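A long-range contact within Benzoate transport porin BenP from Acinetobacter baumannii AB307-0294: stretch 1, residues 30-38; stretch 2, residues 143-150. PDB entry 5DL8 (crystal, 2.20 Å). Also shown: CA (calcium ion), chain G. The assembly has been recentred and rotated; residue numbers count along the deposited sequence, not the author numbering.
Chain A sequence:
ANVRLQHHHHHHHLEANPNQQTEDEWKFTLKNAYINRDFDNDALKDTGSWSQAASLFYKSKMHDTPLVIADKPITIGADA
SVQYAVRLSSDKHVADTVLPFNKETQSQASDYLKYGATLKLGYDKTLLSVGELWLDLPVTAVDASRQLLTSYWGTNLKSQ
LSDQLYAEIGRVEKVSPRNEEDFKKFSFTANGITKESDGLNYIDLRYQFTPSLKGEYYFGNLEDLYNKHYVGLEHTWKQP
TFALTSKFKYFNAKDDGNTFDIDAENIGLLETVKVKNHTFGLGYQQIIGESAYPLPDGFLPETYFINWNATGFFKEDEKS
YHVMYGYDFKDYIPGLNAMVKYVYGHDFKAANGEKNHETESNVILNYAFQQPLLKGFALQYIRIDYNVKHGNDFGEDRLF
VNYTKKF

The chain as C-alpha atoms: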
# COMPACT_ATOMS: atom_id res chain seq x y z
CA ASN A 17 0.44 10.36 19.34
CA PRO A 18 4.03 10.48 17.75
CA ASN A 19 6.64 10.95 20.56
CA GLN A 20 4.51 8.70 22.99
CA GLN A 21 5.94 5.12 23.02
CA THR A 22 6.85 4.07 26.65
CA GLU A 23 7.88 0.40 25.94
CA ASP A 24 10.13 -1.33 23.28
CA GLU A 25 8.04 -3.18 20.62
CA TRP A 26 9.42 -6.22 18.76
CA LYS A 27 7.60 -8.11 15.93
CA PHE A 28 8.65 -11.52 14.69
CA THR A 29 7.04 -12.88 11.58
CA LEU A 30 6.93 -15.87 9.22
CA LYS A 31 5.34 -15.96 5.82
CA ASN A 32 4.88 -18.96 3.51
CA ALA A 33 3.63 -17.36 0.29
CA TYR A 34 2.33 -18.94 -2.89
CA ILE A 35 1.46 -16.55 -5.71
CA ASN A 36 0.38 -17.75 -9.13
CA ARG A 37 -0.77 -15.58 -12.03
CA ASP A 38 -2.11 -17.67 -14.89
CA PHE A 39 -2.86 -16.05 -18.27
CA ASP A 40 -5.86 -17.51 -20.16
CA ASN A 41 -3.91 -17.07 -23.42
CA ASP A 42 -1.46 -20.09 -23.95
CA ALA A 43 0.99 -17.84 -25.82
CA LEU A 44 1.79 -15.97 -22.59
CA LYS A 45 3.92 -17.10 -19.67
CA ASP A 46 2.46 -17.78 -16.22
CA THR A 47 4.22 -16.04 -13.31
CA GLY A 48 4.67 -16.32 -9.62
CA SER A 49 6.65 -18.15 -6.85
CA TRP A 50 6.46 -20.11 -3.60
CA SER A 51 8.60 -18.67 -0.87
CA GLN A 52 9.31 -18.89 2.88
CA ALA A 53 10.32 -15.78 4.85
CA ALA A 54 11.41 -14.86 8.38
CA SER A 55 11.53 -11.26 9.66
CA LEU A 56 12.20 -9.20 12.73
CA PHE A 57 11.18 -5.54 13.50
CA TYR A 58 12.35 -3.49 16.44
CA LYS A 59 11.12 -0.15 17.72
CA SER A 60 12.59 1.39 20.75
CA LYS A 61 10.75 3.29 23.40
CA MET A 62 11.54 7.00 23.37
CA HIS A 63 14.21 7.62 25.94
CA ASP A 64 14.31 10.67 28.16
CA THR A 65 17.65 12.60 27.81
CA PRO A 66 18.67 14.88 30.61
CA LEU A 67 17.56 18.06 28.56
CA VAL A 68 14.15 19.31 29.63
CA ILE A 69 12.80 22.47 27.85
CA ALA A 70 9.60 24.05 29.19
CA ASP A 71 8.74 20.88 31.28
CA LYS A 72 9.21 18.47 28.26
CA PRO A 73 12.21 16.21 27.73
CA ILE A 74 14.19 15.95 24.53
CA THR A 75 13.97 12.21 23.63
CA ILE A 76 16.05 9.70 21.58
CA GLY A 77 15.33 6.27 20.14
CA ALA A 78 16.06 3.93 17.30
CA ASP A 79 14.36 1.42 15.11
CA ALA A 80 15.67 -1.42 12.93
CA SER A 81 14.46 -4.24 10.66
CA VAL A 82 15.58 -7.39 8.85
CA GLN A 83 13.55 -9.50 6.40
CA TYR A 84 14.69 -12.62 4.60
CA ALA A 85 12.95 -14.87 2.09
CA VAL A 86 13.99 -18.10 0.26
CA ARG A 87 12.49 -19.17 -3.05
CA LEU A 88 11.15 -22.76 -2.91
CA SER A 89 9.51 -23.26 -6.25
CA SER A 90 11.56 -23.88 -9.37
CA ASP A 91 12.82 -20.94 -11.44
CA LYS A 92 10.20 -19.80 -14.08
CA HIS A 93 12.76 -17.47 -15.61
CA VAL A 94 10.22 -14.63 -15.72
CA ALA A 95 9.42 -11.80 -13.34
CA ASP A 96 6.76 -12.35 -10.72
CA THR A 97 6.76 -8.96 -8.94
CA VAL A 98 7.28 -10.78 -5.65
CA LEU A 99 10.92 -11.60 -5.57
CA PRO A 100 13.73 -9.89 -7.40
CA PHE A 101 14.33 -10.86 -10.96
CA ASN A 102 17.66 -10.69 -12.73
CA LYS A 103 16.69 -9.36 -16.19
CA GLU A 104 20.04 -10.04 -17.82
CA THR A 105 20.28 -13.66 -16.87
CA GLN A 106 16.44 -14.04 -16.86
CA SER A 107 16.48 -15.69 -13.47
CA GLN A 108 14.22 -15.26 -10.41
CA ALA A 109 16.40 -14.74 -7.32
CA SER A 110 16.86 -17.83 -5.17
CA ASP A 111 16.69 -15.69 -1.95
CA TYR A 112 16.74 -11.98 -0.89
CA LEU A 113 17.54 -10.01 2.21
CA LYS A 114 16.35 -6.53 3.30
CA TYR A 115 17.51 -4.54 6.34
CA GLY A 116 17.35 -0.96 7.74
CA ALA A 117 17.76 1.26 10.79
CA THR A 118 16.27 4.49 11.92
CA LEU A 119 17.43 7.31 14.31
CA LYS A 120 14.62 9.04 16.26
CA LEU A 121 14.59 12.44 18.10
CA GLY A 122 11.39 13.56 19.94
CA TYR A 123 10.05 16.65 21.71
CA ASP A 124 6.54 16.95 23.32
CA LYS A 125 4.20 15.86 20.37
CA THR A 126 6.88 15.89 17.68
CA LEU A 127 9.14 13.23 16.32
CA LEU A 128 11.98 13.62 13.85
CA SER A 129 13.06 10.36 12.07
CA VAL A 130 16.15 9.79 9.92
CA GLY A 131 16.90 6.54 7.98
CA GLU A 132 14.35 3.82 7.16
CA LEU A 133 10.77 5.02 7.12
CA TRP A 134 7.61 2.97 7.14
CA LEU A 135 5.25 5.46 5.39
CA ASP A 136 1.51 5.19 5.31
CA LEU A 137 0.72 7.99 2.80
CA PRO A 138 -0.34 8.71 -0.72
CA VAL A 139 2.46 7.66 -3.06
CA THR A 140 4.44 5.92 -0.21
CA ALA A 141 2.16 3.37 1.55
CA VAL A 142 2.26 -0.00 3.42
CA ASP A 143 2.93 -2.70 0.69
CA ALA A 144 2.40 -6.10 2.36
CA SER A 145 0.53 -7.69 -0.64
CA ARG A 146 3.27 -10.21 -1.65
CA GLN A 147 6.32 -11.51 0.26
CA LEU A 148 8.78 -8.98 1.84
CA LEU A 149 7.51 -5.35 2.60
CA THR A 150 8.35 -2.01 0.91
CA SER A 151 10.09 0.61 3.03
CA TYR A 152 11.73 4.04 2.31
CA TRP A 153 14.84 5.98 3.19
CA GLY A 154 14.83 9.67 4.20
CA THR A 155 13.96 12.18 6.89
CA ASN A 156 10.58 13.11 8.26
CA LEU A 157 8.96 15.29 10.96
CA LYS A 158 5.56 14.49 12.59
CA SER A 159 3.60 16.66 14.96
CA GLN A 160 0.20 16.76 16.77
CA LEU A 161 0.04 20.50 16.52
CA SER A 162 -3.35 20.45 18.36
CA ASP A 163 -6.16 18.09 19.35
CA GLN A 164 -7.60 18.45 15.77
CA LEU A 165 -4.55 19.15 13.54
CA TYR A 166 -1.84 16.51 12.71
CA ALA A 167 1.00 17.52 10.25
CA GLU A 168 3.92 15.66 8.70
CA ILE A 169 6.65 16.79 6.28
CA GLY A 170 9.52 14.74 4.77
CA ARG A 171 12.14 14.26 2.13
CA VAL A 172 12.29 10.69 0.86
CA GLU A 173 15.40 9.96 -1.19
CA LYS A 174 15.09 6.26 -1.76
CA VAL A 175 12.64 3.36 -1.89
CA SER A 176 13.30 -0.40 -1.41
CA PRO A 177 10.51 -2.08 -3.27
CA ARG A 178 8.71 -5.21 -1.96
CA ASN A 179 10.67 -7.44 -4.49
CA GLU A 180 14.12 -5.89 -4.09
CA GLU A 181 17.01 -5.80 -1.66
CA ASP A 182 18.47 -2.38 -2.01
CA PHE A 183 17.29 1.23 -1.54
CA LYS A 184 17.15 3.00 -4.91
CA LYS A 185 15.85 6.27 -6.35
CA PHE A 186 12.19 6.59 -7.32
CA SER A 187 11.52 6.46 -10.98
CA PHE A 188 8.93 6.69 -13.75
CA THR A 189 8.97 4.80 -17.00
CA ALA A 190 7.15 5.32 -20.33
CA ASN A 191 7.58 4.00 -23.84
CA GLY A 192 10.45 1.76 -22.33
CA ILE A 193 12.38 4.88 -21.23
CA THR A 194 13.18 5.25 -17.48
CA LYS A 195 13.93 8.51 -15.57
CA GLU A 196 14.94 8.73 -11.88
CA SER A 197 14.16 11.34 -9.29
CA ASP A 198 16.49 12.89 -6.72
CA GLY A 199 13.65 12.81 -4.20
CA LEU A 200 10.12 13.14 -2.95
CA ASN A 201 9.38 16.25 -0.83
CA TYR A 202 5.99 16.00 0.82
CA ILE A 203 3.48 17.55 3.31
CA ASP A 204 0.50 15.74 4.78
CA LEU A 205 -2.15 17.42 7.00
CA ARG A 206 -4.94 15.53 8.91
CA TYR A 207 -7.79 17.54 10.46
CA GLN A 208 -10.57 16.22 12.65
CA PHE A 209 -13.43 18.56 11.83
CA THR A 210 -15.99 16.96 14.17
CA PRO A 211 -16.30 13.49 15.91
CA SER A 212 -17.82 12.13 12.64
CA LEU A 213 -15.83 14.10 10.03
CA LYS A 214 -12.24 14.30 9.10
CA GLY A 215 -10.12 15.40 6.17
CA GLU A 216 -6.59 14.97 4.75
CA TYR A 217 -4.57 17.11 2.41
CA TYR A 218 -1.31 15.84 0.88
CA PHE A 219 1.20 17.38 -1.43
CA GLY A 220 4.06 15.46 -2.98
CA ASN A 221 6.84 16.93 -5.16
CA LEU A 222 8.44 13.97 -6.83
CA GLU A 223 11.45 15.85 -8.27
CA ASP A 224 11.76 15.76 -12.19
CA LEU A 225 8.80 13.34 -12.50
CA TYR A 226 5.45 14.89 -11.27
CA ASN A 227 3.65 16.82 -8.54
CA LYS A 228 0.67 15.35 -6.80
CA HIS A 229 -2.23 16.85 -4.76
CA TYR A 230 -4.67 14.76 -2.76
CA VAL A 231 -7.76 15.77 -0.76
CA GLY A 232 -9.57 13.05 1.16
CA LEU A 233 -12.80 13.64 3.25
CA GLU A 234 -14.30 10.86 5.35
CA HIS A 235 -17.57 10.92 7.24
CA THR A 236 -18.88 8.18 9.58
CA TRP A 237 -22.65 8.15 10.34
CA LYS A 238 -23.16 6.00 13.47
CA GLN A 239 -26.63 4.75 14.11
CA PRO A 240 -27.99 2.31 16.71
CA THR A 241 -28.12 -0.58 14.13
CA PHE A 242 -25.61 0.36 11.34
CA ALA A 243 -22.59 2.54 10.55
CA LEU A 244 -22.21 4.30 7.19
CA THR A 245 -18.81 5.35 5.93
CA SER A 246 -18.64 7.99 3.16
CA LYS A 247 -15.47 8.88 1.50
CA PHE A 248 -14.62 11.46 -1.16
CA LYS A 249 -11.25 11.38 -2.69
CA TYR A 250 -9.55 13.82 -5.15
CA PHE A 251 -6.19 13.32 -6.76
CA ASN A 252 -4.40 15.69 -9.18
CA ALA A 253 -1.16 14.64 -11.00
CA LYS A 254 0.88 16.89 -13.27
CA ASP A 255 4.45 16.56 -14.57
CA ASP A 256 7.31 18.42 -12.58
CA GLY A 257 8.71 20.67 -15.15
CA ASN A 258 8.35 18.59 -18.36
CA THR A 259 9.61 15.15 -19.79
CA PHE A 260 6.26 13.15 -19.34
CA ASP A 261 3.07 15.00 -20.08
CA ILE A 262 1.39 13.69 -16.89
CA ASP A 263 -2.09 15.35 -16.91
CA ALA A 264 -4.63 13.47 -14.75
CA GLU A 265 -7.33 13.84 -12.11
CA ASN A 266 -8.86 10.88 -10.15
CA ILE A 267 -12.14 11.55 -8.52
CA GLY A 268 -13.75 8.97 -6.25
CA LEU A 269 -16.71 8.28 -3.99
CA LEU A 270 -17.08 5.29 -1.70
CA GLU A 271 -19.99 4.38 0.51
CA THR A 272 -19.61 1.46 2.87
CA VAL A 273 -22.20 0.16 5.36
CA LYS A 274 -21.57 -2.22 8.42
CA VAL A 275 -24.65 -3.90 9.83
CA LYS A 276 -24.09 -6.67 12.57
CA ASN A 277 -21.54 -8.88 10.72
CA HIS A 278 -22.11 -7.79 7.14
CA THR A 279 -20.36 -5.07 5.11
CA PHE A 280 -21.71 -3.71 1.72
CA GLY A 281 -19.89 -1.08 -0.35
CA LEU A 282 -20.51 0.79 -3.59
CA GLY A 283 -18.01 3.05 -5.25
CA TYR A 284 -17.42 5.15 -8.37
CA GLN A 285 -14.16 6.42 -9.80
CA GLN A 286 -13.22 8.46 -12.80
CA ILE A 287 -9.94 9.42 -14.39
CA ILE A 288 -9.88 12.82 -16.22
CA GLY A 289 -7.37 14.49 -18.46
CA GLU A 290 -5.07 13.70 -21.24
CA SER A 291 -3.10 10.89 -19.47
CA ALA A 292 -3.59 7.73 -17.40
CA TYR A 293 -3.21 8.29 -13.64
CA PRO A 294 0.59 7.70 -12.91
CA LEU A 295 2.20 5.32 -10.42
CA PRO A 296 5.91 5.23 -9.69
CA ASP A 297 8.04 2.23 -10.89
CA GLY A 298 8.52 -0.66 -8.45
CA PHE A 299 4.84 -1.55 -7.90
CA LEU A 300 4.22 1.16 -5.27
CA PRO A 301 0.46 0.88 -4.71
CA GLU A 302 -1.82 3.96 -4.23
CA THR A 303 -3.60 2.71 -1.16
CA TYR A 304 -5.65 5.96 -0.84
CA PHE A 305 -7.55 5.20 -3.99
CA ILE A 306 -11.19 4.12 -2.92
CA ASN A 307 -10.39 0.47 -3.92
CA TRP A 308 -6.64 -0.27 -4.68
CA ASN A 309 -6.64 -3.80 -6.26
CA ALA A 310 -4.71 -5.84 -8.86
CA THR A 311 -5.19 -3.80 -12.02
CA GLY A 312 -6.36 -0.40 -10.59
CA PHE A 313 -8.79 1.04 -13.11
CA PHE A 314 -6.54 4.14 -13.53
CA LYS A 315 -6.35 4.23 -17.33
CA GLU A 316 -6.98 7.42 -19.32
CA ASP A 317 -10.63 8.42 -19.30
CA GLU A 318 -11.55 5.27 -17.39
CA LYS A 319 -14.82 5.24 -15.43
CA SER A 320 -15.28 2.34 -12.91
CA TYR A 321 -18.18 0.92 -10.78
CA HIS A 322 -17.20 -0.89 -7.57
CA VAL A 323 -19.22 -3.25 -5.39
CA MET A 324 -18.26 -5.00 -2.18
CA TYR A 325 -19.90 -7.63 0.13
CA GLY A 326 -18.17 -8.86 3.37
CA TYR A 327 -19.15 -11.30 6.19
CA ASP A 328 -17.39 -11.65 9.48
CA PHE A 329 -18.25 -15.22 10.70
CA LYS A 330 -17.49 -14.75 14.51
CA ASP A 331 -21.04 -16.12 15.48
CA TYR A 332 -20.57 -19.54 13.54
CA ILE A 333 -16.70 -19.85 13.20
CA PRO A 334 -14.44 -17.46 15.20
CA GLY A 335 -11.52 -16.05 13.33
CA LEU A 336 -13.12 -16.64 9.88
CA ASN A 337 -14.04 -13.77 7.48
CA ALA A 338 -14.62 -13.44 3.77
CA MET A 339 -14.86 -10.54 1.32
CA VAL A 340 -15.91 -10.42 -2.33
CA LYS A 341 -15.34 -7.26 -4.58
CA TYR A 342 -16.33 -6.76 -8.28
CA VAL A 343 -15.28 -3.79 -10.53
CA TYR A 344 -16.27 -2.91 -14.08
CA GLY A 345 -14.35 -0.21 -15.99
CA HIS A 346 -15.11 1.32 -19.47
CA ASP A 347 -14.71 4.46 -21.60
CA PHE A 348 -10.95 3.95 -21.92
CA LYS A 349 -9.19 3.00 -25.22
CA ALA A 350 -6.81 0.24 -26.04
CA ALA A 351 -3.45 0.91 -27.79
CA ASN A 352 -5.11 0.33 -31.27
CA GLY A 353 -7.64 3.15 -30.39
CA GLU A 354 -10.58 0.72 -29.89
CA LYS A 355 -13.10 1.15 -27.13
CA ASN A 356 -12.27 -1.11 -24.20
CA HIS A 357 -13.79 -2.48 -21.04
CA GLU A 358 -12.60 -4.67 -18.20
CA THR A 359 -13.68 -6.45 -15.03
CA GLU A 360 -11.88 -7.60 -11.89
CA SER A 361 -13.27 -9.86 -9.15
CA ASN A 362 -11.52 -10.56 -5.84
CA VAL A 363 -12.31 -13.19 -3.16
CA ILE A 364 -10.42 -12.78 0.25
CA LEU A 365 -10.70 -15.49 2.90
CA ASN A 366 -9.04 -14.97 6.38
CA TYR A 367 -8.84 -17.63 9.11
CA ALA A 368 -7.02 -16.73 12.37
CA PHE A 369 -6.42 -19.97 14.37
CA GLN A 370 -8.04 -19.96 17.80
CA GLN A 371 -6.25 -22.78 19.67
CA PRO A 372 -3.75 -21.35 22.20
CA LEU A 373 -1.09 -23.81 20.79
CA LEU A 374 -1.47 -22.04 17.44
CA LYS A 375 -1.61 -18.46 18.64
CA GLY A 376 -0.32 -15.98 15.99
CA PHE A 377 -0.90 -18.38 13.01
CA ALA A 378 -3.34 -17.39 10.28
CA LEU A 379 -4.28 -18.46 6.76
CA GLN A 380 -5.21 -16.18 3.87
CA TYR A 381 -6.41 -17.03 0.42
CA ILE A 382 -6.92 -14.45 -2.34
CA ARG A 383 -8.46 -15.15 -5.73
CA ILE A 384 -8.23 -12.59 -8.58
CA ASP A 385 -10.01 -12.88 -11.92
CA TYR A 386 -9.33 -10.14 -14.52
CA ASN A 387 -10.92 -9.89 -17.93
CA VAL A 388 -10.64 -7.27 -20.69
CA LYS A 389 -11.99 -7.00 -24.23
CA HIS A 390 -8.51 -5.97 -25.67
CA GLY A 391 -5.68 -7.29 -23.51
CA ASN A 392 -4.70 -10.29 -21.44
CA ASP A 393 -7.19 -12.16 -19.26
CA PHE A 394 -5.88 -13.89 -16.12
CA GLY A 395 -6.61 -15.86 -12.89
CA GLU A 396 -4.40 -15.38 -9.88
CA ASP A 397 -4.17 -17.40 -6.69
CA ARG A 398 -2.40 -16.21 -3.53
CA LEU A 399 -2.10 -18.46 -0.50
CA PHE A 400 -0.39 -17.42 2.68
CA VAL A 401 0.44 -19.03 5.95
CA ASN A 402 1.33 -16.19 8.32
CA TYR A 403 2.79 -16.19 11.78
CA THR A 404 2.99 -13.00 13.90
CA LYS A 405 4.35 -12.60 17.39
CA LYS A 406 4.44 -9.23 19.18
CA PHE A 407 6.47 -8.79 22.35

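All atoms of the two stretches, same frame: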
# COMPACT_ATOMS: atom_id res chain seq x y z
N LEU A 30 6.78 -14.84 10.19
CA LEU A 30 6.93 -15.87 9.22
C LEU A 30 5.80 -15.73 8.20
O LEU A 30 4.63 -15.49 8.50
CB LEU A 30 6.90 -17.32 9.82
CG LEU A 30 7.91 -17.66 10.92
CD1 LEU A 30 7.53 -18.93 11.64
CD2 LEU A 30 9.29 -17.81 10.40
N LYS A 31 6.23 -15.91 6.96
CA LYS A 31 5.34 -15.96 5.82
C LYS A 31 5.75 -17.07 4.78
O LYS A 31 6.81 -16.98 4.09
CB LYS A 31 5.40 -14.59 5.12
CG LYS A 31 4.21 -14.45 4.12
CD LYS A 31 4.15 -13.10 3.39
CE LYS A 31 3.47 -12.04 4.28
NZ LYS A 31 3.54 -10.67 3.57
N ASN A 32 4.83 -17.97 4.56
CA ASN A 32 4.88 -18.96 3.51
C ASN A 32 3.91 -18.43 2.49
O ASN A 32 2.71 -18.41 2.74
CB ASN A 32 4.37 -20.31 4.01
CG ASN A 32 4.59 -21.50 3.00
OD1 ASN A 32 3.87 -21.71 2.01
ND2 ASN A 32 5.56 -22.33 3.33
N ALA A 33 4.42 -18.08 1.31
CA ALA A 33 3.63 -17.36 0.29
C ALA A 33 3.66 -18.09 -1.02
O ALA A 33 4.74 -18.29 -1.59
CB ALA A 33 4.22 -15.93 0.06
N TYR A 34 2.49 -18.43 -1.54
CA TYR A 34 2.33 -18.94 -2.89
C TYR A 34 1.52 -17.93 -3.73
O TYR A 34 0.34 -17.59 -3.40
CB TYR A 34 1.64 -20.28 -2.85
CG TYR A 34 1.20 -20.82 -4.18
CD1 TYR A 34 2.07 -21.37 -5.04
CD2 TYR A 34 -0.17 -20.80 -4.52
CE1 TYR A 34 1.63 -21.84 -6.30
CE2 TYR A 34 -0.63 -21.33 -5.68
CZ TYR A 34 0.29 -21.79 -6.59
OH TYR A 34 -0.19 -22.20 -7.74
N ILE A 35 2.15 -17.44 -4.81
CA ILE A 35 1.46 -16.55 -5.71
C ILE A 35 1.56 -17.12 -7.10
O ILE A 35 2.65 -17.49 -7.55
CB ILE A 35 2.07 -15.14 -5.59
CG1 ILE A 35 1.64 -14.49 -4.25
CG2 ILE A 35 1.68 -14.28 -6.83
CD1 ILE A 35 2.81 -13.90 -3.51
N ASN A 36 0.41 -17.17 -7.79
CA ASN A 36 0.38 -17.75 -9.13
C ASN A 36 -0.52 -16.94 -10.02
O ASN A 36 -1.74 -16.90 -9.80
CB ASN A 36 -0.06 -19.27 -9.14
CG ASN A 36 0.37 -20.00 -10.39
OD1 ASN A 36 1.57 -20.26 -10.60
ND2 ASN A 36 -0.57 -20.30 -11.22
N ARG A 37 0.06 -16.26 -11.00
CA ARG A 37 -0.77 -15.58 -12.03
C ARG A 37 -0.77 -16.38 -13.31
O ARG A 37 0.24 -16.51 -13.96
CB ARG A 37 -0.29 -14.13 -12.27
CG ARG A 37 -1.10 -13.34 -13.33
CD ARG A 37 -0.79 -11.83 -13.35
NE ARG A 37 -1.18 -11.15 -12.16
CZ ARG A 37 -1.16 -9.81 -11.93
NH1 ARG A 37 -0.72 -8.95 -12.85
NH2 ARG A 37 -1.59 -9.33 -10.73
N ASP A 38 -1.94 -16.79 -13.73
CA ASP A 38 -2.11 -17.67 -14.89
C ASP A 38 -2.88 -16.93 -15.97
O ASP A 38 -4.12 -16.74 -15.86
CB ASP A 38 -2.92 -18.93 -14.43
CG ASP A 38 -3.21 -19.93 -15.57
OD1 ASP A 38 -3.24 -19.53 -16.75
OD2 ASP A 38 -3.45 -21.13 -15.29
N ASP A 143 3.30 -1.62 1.60
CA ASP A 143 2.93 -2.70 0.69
C ASP A 143 3.32 -4.09 1.24
O ASP A 143 4.45 -4.62 1.00
CB ASP A 143 3.54 -2.51 -0.69
CG ASP A 143 2.97 -3.49 -1.70
OD1 ASP A 143 2.06 -4.35 -1.32
OD2 ASP A 143 3.38 -3.48 -2.87
N ALA A 144 2.32 -4.68 1.86
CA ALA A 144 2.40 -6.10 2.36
C ALA A 144 1.66 -7.12 1.48
O ALA A 144 1.30 -8.17 1.95
CB ALA A 144 1.84 -6.14 3.84
N SER A 145 1.44 -6.86 0.22
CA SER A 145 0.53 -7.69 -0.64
C SER A 145 1.24 -9.05 -1.16
O SER A 145 0.57 -10.08 -1.68
CB SER A 145 0.06 -6.82 -1.86
OG SER A 145 1.18 -6.49 -2.72
N ARG A 146 2.55 -9.09 -1.00
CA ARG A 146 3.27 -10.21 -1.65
C ARG A 146 4.14 -10.98 -0.61
O ARG A 146 3.55 -11.59 0.28
CB ARG A 146 4.06 -9.68 -2.85
CG ARG A 146 3.26 -9.03 -3.98
CD ARG A 146 2.19 -9.93 -4.48
NE ARG A 146 1.74 -9.57 -5.82
CZ ARG A 146 0.97 -8.50 -6.17
NH1 ARG A 146 0.55 -7.57 -5.28
NH2 ARG A 146 0.69 -8.34 -7.46
N GLN A 147 5.47 -10.86 -0.68
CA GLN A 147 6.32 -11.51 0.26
C GLN A 147 6.97 -10.50 1.19
O GLN A 147 6.30 -10.07 2.17
CB GLN A 147 7.32 -12.44 -0.48
CG GLN A 147 8.29 -13.22 0.37
CD GLN A 147 7.67 -13.87 1.60
OE1 GLN A 147 7.42 -13.20 2.60
NE2 GLN A 147 7.48 -15.20 1.56
N LEU A 148 8.18 -10.05 0.93
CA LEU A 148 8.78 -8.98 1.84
C LEU A 148 8.07 -7.58 1.59
O LEU A 148 7.32 -7.42 0.59
CB LEU A 148 10.29 -8.96 1.75
CG LEU A 148 11.00 -10.33 1.96
CD1 LEU A 148 12.52 -10.15 2.03
CD2 LEU A 148 10.45 -10.94 3.27
N LEU A 149 8.26 -6.64 2.52
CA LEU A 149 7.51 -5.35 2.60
C LEU A 149 8.38 -4.15 2.14
O LEU A 149 9.62 -4.02 2.41
CB LEU A 149 7.16 -5.09 4.02
CG LEU A 149 5.93 -5.71 4.70
CD1 LEU A 149 5.60 -7.08 4.26
CD2 LEU A 149 5.97 -5.63 6.22
N THR A 150 7.76 -3.29 1.37
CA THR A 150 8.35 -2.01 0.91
C THR A 150 8.63 -1.11 2.13
O THR A 150 7.84 -1.04 3.07
CB THR A 150 7.37 -1.35 -0.09
OG1 THR A 150 7.08 -2.34 -1.07
CG2 THR A 150 7.89 -0.02 -0.80
CA CA G . -1.60 -19.98 -18.55
O HOH W 1 1.22 -11.05 2.23
O HOH W 2 -2.78 -21.93 -18.10
O HOH W 3 -2.88 -20.70 -20.34
O HOH W 4 -0.60 -18.74 -20.32
O HOH W 5 -0.04 -21.51 -19.81

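Residues 30–38 form part of a β-strand in which Lys31, Ala33, Ile35 and Arg37 direct their CA-to-CB bonds toward the irregular segment 143–150, while Leu30 and Asn32 point away. The contact is modest, burying 342 Å² over both sides, and its polar part centres on an exchange between Lys31 and Gln147. The Gln147 side chain (chi1 t, chi2 p) brings its amide to the strand, where Gln147 NE2 donates to the backbone O of Lys31 at 3.2 Å with a nearly straight N-H...O angle of 166°; NE2 is also hydrogen-bonded elsewhere in the structure. In return, the long Lys31 side chain, bent only at chi3 (m), carries its ammonium into a group of backbone carbonyls. Lys31 NZ donates to Gln147 O at 3.2 Å and, weakly, to Arg146 O at 3.4 Å. Water 1 completes this arrangement: it accepts from Lys31 NZ at 2.7 Å and donates to Ala144 O at 2.9 Å and to Arg146 O at 3.1 Å. The Lys31 ammonium thus serves Gln147 O and Arg146 O directly, the latter weakly, and Ala144 O through water 1.

Smaller and apolar groups fill the adjoining space. Ala33 CB lies 3.7 Å from Gln147 NE2, its short side chain leaving room for the glutamine amide, and Ile35 CD1 packs against the aliphatic Arg146 CD at 4.1 Å. Beyond it, Arg37 NH2 and Arg146 NH2 approach to 4.1 Å, a close approach of like charges, with no hydrogen bond between the two groups. Arg37 NH2 is hydrogen-bonded elsewhere in the structure, whereas Arg146 NH1 donates to Ser145 OG at 2.8 Å. Ser145 OG in turn donates to Asp143 OD1 at 2.7 Å, and Asp143 OD1 also accepts from Ser145 N at 3.0 Å, so the loop is braced internally beside the contact.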